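Local structure of BT_4661 (Bacteroides thetaiotaomicron, 4AK1) at residues Lys84-Cys89 and Tyr98-Glu103; Ile31-Tyr36 and Thr67-Leu72. The protein probably binds heparin and heparan sulphate at the cell surface, as a SusE-like polysaccharide-binding protein of the heparin utilisation locus. All coordinates share one frame; numbering follows the deposited sequence.

Contact 1 of 2, residues Lys84-Cys89 and Tyr98-Glu103; sequences KLSVAC and YTDIVE
Lys84 lies alongside Glu103 and crosses the side chain of Asp100, and each of its side-chain carbons passes close to one of these acids. Its CB lies 3.5 Å from Asp100 OD1. CG sits only loosely beside CG of Glu103, whose chain points the same way. CD then passes Asp100 OD2 at 3.7 Å, and CE reaches Glu103 OE2 at 4.0 Å. At the tip, Lys84 NZ stays 4.5 Å from Glu103 OE2, too far for a salt bridge, although the two acids probably still favour the lysine charge. Asp100 OD1 forms a salt bridge with Arg48 of strand 42-51, on the far side of strand 81-91.

Ser86 OG, turned beside its own backbone N (chi1 -57°), accepts the Asp100 N-H at 3.1 Å. A water joins this hydroxyl to Lys84 O and Asp100 OD1. On the other face of the strand, Val87 CG2 meets Ile101 CG2 at 3.7 Å, and Tyr17 covers both residues.

The backbone pairs Val87 with Tyr98 through two hydrogen bonds and Leu85 N with Val102 O through a short one of 2.7 Å; the return bond from Val102 N is weak. Between these pairs the second strand turns a corner at Thr99 and Asp100, where Asp100 has positive phi. Just beyond it, Ile101 and Val102 both lie opposite Leu85, a classic beta bulge within the antiparallel hairpin of strands 81-91 and 94-106.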
ATOM      1  N   LYS A  84      -9.741  29.717  17.705  1.00 18.99           N
ATOM      2  CA  LYS A  84      -8.591  28.808  17.679  1.00 19.65           C
ATOM      3  C   LYS A  84      -7.661  29.200  16.545  1.00 18.91           C
ATOM      4  O   LYS A  84      -8.105  29.402  15.401  1.00 18.64           O
ATOM      5  CB  LYS A  84      -9.025  27.349  17.556  1.00 21.23           C
ATOM      6  CG  LYS A  84      -9.908  26.896  18.708  1.00 22.83           C
ATOM      7  CD  LYS A  84     -10.291  25.434  18.594  1.00 24.98           C
ATOM      8  CE  LYS A  84     -11.199  25.043  19.750  1.00 26.56           C
ATOM      9  NZ  LYS A  84     -11.569  23.607  19.648  1.00 29.03           N
ATOM     10  N   LEU A  85      -6.382  29.345  16.886  1.00 18.40           N
ATOM     11  CA  LEU A  85      -5.372  29.849  15.967  1.00 17.93           C
ATOM     12  C   LEU A  85      -4.419  28.720  15.615  1.00 17.97           C
ATOM     13  O   LEU A  85      -3.921  28.017  16.500  1.00 18.72           O
ATOM     14  CB  LEU A  85      -4.580  31.022  16.578  1.00 17.61           C
ATOM     15  CG  LEU A  85      -5.292  32.384  16.658  1.00 17.86           C
ATOM     16  CD1 LEU A  85      -6.571  32.327  17.487  1.00 18.31           C
ATOM     17  CD2 LEU A  85      -4.354  33.452  17.226  1.00 18.30           C
ATOM     18  N   SER A  86      -4.175  28.539  14.326  1.00 17.63           N
ATOM     19  CA  SER A  86      -3.134  27.606  13.895  1.00 18.24           C
ATOM     20  C   SER A  86      -1.887  28.410  13.511  1.00 17.65           C
ATOM     21  O   SER A  86      -1.986  29.463  12.872  1.00 17.14           O
ATOM     22  CB  SER A  86      -3.619  26.736  12.742  1.00 19.34           C
ATOM     23  OG  SER A  86      -4.793  26.023  13.096  1.00 19.74           O
ATOM     24  N   VAL A  87      -0.723  27.919  13.921  1.00 18.03           N
ATOM     25  CA  VAL A  87       0.522  28.672  13.778  1.00 17.64           C
ATOM     26  C   VAL A  87       1.597  27.857  13.068  1.00 18.19           C
ATOM     27  O   VAL A  87       1.792  26.674  13.359  1.00 19.01           O
ATOM     28  CB  VAL A  87       1.061  29.150  15.151  1.00 17.65           C
ATOM     29  CG1 VAL A  87       2.426  29.828  14.997  1.00 17.59           C
ATOM     30  CG2 VAL A  87       0.073  30.101  15.806  1.00 17.50           C
ATOM     31  N   ALA A  88       2.289  28.508  12.136  1.00 18.23           N
ATOM     32  CA  ALA A  88       3.466  27.920  11.509  1.00 19.15           C
ATOM     33  C   ALA A  88       4.699  28.763  11.824  1.00 19.53           C
ATOM     34  O   ALA A  88       4.598  29.983  12.044  1.00 19.26           O
ATOM     35  CB  ALA A  88       3.272  27.804  10.005  1.00 19.76           C
ATOM     36  N   CYS A  89       5.864  28.116  11.822  1.00 20.56           N
ATOM     37  CA  CYS A  89       7.142  28.810  11.976  1.00 21.10           C
ATOM     38  C   CYS A  89       8.264  27.948  11.412  1.00 21.91           C
ATOM     39  O   CYS A  89       8.031  26.803  11.005  1.00 22.56           O
ATOM     40  CB  CYS A  89       7.408  29.149  13.455  1.00 21.61           C
ATOM     41  SG  CYS A  89       7.640  27.735  14.566  1.00 24.30           S
ATOM     42  N   TYR A  98       1.306  23.905  13.493  1.00 23.68           N
ATOM     43  CA  TYR A  98       0.534  23.422  14.649  1.00 24.37           C
ATOM     44  C   TYR A  98      -0.927  23.866  14.577  1.00 23.73           C
ATOM     45  O   TYR A  98      -1.231  25.054  14.640  1.00 22.32           O
ATOM     46  CB  TYR A  98       1.185  23.901  15.953  1.00 24.29           C
ATOM     47  CG  TYR A  98       2.659  23.573  15.994  1.00 24.99           C
ATOM     48  CD1 TYR A  98       3.593  24.442  15.447  1.00 23.89           C
ATOM     49  CD2 TYR A  98       3.112  22.363  16.540  1.00 27.14           C
ATOM     50  CE1 TYR A  98       4.943  24.127  15.439  1.00 24.68           C
ATOM     51  CE2 TYR A  98       4.463  22.048  16.554  1.00 27.99           C
ATOM     52  CZ  TYR A  98       5.372  22.937  15.997  1.00 26.64           C
ATOM     53  OH  TYR A  98       6.716  22.648  16.003  1.00 27.57           O
ATOM     54  N   THR A  99      -1.821  22.896  14.439  1.00 24.92           N
ATOM     55  CA  THR A  99      -3.253  23.170  14.372  1.00 24.98           C
ATOM     56  C   THR A  99      -3.823  23.541  15.745  1.00 24.60           C
ATOM     57  O   THR A  99      -3.622  22.815  16.715  1.00 26.15           O
ATOM     58  CB  THR A  99      -4.014  21.949  13.822  1.00 27.14           C
ATOM     59  OG1 THR A  99      -3.481  21.609  12.541  1.00 28.05           O
ATOM     60  CG2 THR A  99      -5.509  22.265  13.696  1.00 27.19           C
ATOM     61  N   ASP A 100      -4.519  24.674  15.819  1.00 23.19           N
ATOM     62  CA  ASP A 100      -5.242  25.067  17.037  1.00 23.72           C
ATOM     63  C   ASP A 100      -4.334  25.041  18.278  1.00 24.05           C
ATOM     64  O   ASP A 100      -4.720  24.521  19.330  1.00 25.85           O
ATOM     65  CB  ASP A 100      -6.464  24.148  17.272  1.00 25.99           C
ATOM     66  CG  ASP A 100      -7.508  24.239  16.161  1.00 26.67           C
ATOM     67  OD1 ASP A 100      -7.430  25.154  15.315  1.00 26.07           O
ATOM     68  OD2 ASP A 100      -8.425  23.390  16.142  1.00 28.93           O
ATOM     69  N   ILE A 101      -3.127  25.575  18.132  1.00 22.89           N
ATOM     70  CA  ILE A 101      -2.146  25.646  19.226  1.00 23.79           C
ATOM     71  C   ILE A 101      -2.497  26.763  20.244  1.00 23.96           C
ATOM     72  O   ILE A 101      -2.140  26.678  21.430  1.00 25.65           O
ATOM     73  CB  ILE A 101      -0.703  25.779  18.672  1.00 22.97           C
ATOM     74  CG1 ILE A 101       0.331  25.620  19.794  1.00 24.27           C
ATOM     75  CG2 ILE A 101      -0.535  27.085  17.881  1.00 20.82           C
ATOM     76  CD1 ILE A 101       1.756  25.369  19.337  1.00 24.31           C
ATOM     77  N   VAL A 102      -3.214  27.786  19.786  1.00 22.19           N
ATOM     78  CA  VAL A 102      -3.605  28.894  20.647  1.00 22.71           C
ATOM     79  C   VAL A 102      -5.119  29.049  20.622  1.00 22.69           C
ATOM     80  O   VAL A 102      -5.722  29.091  19.534  1.00 21.37           O
ATOM     81  CB  VAL A 102      -2.949  30.217  20.185  1.00 21.81           C
ATOM     82  CG1 VAL A 102      -3.547  31.416  20.922  1.00 21.94           C
ATOM     83  CG2 VAL A 102      -1.448  30.162  20.407  1.00 22.18           C
ATOM     84  N   GLU A 103      -5.718  29.136  21.815  1.00 24.22           N
ATOM     85  CA  GLU A 103      -7.157  29.386  21.992  1.00 24.56           C
ATOM     86  C   GLU A 103      -7.386  30.736  22.676  1.00 24.53           C
ATOM     87  O   GLU A 103      -6.763  31.026  23.701  1.00 25.91           O
ATOM     88  CB  GLU A 103      -7.819  28.295  22.845  1.00 27.12           C
ATOM     89  CG  GLU A 103      -7.686  26.897  22.270  1.00 28.93           C
ATOM     90  CD  GLU A 103      -8.567  25.877  22.972  1.00 31.67           C
ATOM     91  OE1 GLU A 103      -9.369  26.251  23.857  1.00 33.12           O
ATOM     92  OE2 GLU A 103      -8.446  24.687  22.632  1.00 33.21           O
TER
HETATM   93  O   HOH W   1      -7.249  27.281  13.551  1.00 16.89           O

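Contact 2 of 2, residues Ile31-Tyr36 and Thr67-Leu72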
ATOM      1  N   ILE A  31      -1.289  38.754  23.888  1.00 28.63           N
ATOM      2  CA  ILE A  31      -2.290  37.806  24.347  1.00 28.02           C
ATOM      3  C   ILE A  31      -1.644  36.454  24.682  1.00 28.06           C
ATOM      4  O   ILE A  31      -2.013  35.814  25.655  1.00 29.32           O
ATOM      5  CB  ILE A  31      -3.406  37.618  23.292  1.00 25.46           C
ATOM      6  CG1 ILE A  31      -4.146  38.944  23.046  1.00 25.98           C
ATOM      7  CG2 ILE A  31      -4.383  36.522  23.717  1.00 24.91           C
ATOM      8  CD1 ILE A  31      -4.880  39.021  21.717  1.00 24.11           C
ATOM      9  N   SER A  32      -0.688  36.024  23.868  1.00 27.21           N
ATOM     10  CA  SER A  32      -0.093  34.698  24.021  1.00 27.61           C
ATOM     11  C   SER A  32       1.304  34.695  23.414  1.00 27.56           C
ATOM     12  O   SER A  32       1.514  35.305  22.362  1.00 26.28           O
ATOM     13  CB  SER A  32      -0.975  33.637  23.339  1.00 25.77           C
ATOM     14  OG  SER A  32      -0.633  32.322  23.769  1.00 26.99           O
ATOM     15  N   SER A  33       2.236  34.017  24.092  1.00 29.37           N
ATOM     16  CA  SER A  33       3.651  33.959  23.725  1.00 30.50           C
ATOM     17  C   SER A  33       4.162  32.512  23.742  1.00 30.51           C
ATOM     18  O   SER A  33       3.707  31.705  24.559  1.00 31.76           O
ATOM     19  CB  SER A  33       4.498  34.773  24.712  1.00 33.84           C
ATOM     20  OG  SER A  33       3.872  36.006  25.014  1.00 34.98           O
ATOM     21  N   PRO A  34       5.103  32.186  22.837  1.00 29.60           N
ATOM     22  CA  PRO A  34       5.679  30.841  22.755  1.00 29.96           C
ATOM     23  C   PRO A  34       6.825  30.544  23.728  1.00 33.09           C
ATOM     24  O   PRO A  34       7.618  31.427  24.073  1.00 34.84           O
ATOM     25  CB  PRO A  34       6.203  30.788  21.314  1.00 27.71           C
ATOM     26  CG  PRO A  34       6.573  32.194  21.015  1.00 27.55           C
ATOM     27  CD  PRO A  34       5.508  33.018  21.684  1.00 27.92           C
ATOM     28  N   THR A  35       6.885  29.287  24.156  1.00 34.49           N
ATOM     29  CA  THR A  35       8.027  28.705  24.852  1.00 37.41           C
ATOM     30  C   THR A  35       8.473  27.561  23.948  1.00 36.33           C
ATOM     31  O   THR A  35       7.654  26.728  23.555  1.00 35.25           O
ATOM     32  CB  THR A  35       7.628  28.137  26.231  1.00 40.45           C
ATOM     33  OG1 THR A  35       7.163  29.196  27.073  1.00 42.34           O
ATOM     34  CG2 THR A  35       8.814  27.444  26.918  1.00 43.74           C
ATOM     35  N   TYR A  36       9.764  27.518  23.626  1.00 37.00           N
ATOM     36  CA  TYR A  36      10.279  26.537  22.675  1.00 36.03           C
ATOM     37  C   TYR A  36      11.553  25.858  23.185  1.00 38.59           C
ATOM     38  O   TYR A  36      12.262  26.396  24.041  1.00 40.50           O
ATOM     39  CB  TYR A  36      10.534  27.197  21.309  1.00 33.65           C
ATOM     40  CG  TYR A  36      11.752  28.086  21.306  1.00 34.65           C
ATOM     41  CD1 TYR A  36      13.017  27.555  21.065  1.00 35.80           C
ATOM     42  CD2 TYR A  36      11.650  29.452  21.576  1.00 35.11           C
ATOM     43  CE1 TYR A  36      14.146  28.349  21.087  1.00 37.08           C
ATOM     44  CE2 TYR A  36      12.786  30.260  21.600  1.00 36.41           C
ATOM     45  CZ  TYR A  36      14.025  29.700  21.350  1.00 37.36           C
ATOM     46  OH  TYR A  36      15.172  30.469  21.361  1.00 39.14           O
ATOM     47  N   THR A  67       9.061  37.094  16.877  1.00 27.62           N
ATOM     48  CA  THR A  67       8.915  36.622  18.266  1.00 27.92           C
ATOM     49  C   THR A  67       7.820  35.575  18.428  1.00 25.87           C
ATOM     50  O   THR A  67       7.822  34.815  19.391  1.00 26.65           O
ATOM     51  CB  THR A  67       8.634  37.768  19.273  1.00 29.99           C
ATOM     52  OG1 THR A  67       7.320  38.295  19.060  1.00 29.12           O
ATOM     53  CG2 THR A  67       9.672  38.883  19.168  1.00 32.34           C
ATOM     54  N   GLY A  68       6.860  35.569  17.508  1.00 23.84           N
ATOM     55  CA  GLY A  68       5.735  34.647  17.603  1.00 22.05           C
ATOM     56  C   GLY A  68       4.654  35.043  18.596  1.00 22.17           C
ATOM     57  O   GLY A  68       3.716  34.269  18.832  1.00 21.11           O
ATOM     58  N   LYS A  69       4.765  36.251  19.147  1.00 23.42           N
ATOM     59  CA  LYS A  69       3.781  36.769  20.090  1.00 24.34           C
ATOM     60  C   LYS A  69       2.520  37.269  19.385  1.00 23.29           C
ATOM     61  O   LYS A  69       2.590  37.858  18.296  1.00 22.92           O
ATOM     62  CB  LYS A  69       4.387  37.872  20.950  1.00 26.96           C
ATOM     63  CG  LYS A  69       5.539  37.393  21.821  1.00 28.56           C
ATOM     64  CD  LYS A  69       6.068  38.493  22.714  1.00 31.85           C
ATOM     65  CE  LYS A  69       7.189  37.972  23.602  1.00 33.87           C
ATOM     66  NZ  LYS A  69       7.764  39.072  24.415  1.00 37.70           N
ATOM     67  N   ILE A  70       1.377  37.053  20.037  1.00 23.07           N
ATOM     68  CA  ILE A  70       0.064  37.245  19.419  1.00 21.93           C
ATOM     69  C   ILE A  70      -0.705  38.403  20.038  1.00 23.25           C
ATOM     70  O   ILE A  70      -0.836  38.499  21.261  1.00 24.81           O
ATOM     71  CB  ILE A  70      -0.766  35.932  19.447  1.00 20.67           C
ATOM     72  CG1 ILE A  70      -0.093  34.891  18.538  1.00 19.75           C
ATOM     73  CG2 ILE A  70      -2.208  36.178  18.995  1.00 19.56           C
ATOM     74  CD1 ILE A  70      -0.652  33.490  18.677  1.00 19.33           C
ATOM     75  N   THR A  71      -1.216  39.278  19.181  1.00 23.29           N
ATOM     76  CA  THR A  71      -1.949  40.464  19.607  1.00 24.88           C
ATOM     77  C   THR A  71      -3.274  40.580  18.839  1.00 24.06           C
ATOM     78  O   THR A  71      -3.473  39.905  17.827  1.00 22.29           O
ATOM     79  CB  THR A  71      -1.127  41.736  19.348  1.00 26.90           C
ATOM     80  OG1 THR A  71      -0.732  41.764  17.967  1.00 26.09           O
ATOM     81  CG2 THR A  71       0.121  41.793  20.257  1.00 28.54           C
ATOM     82  N   LEU A  72      -4.159  41.450  19.322  1.00 25.42           N
ATOM     83  CA  LEU A  72      -5.432  41.725  18.663  1.00 25.41           C
ATOM     84  C   LEU A  72      -5.315  42.898  17.692  1.00 27.29           C
ATOM     85  O   LEU A  72      -4.817  43.961  18.066  1.00 29.64           O
ATOM     86  CB  LEU A  72      -6.513  42.034  19.714  1.00 25.91           C
ATOM     87  CG  LEU A  72      -7.905  42.486  19.247  1.00 25.83           C
ATOM     88  CD1 LEU A  72      -8.645  41.373  18.516  1.00 23.53           C
ATOM     89  CD2 LEU A  72      -8.749  43.032  20.406  1.00 27.10           C
TER
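Ile31 and Ser32 both face Ile70, and this classic beta bulge joins the edge strand 32-37 of the six-stranded sheet to the short strand 70-72, which itself pairs with strand 61-63. Two backbone bonds hold the bulge. Ile31 N donates to Ile70 O at 2.7 Å, and Ile70 N donates to Ser32 O at 2.9 Å.

The side chains approach the opposing segment differently. Ile31 reaches lengthwise: with CG1 beside its backbone N (chi1 -62°) and the chain then extended, CD1 is carried over to the Thr71-Leu72 peptide, 3.6 Å from Thr71 C, and reaches Leu72 CB. Its CB, meanwhile, rests against Ile70 O, so the residue both donates to this carbonyl and packs beside it. Phe61 and Ile104 also contact the Ile31 side chain. Ser32 makes a backbone contact, its carbonyl oxygen lying close to Lys69 CA as well; its hydroxyl is bonded to Thr18 O on the neighbouring strand. Ile70 brings its CB to 3.8 Å from Ser32 O, and its side chain lies on Ile63 of strand 61-63 and on Val102.

Pro34 points its ring at the turn preceding strand 70-72. CG lies 3.3 Å from Thr67 O, and CD is 3.6 Å from Gly68 O, an oxygen that also accepts a hydrogen bond from Tyr17 OH. The turn is shaped from within: Gly68 takes up positive phi, and Thr67 OG1 accepts from Lys69 N in an ST turn.

Ser33 and Lys69 meet near the solvent-facing side of the contact. The extended lysine chain passes the serine hydroxyl carbon by carbon, and Ser33 OG lies 3.9 Å from Lys69 CG.

How the contacts relate
From the N terminus, strand 14-23 comes first and is followed by 31-36, the opening segment of contact 2. The chain then runs out through strands 42-51, 54-55 and 61-63 before 67-72 returns to close a loop of 30 intervening residues. Contact 1 begins only afterwards, on the strand following 70-72, and closes a hairpin across eight residues. The two contacts are therefore in series, neither nested nor crossed. In space they adjoin, their centres about 11 Å apart: Ile70 CD1 packs on Val102 CG2 at 3.8 Å, and Ile70 CG2 on Leu85 CD2. The hairpin lies inside the six-stranded sheet, whereas contact 2 links that sheet's edge to strand 70-72.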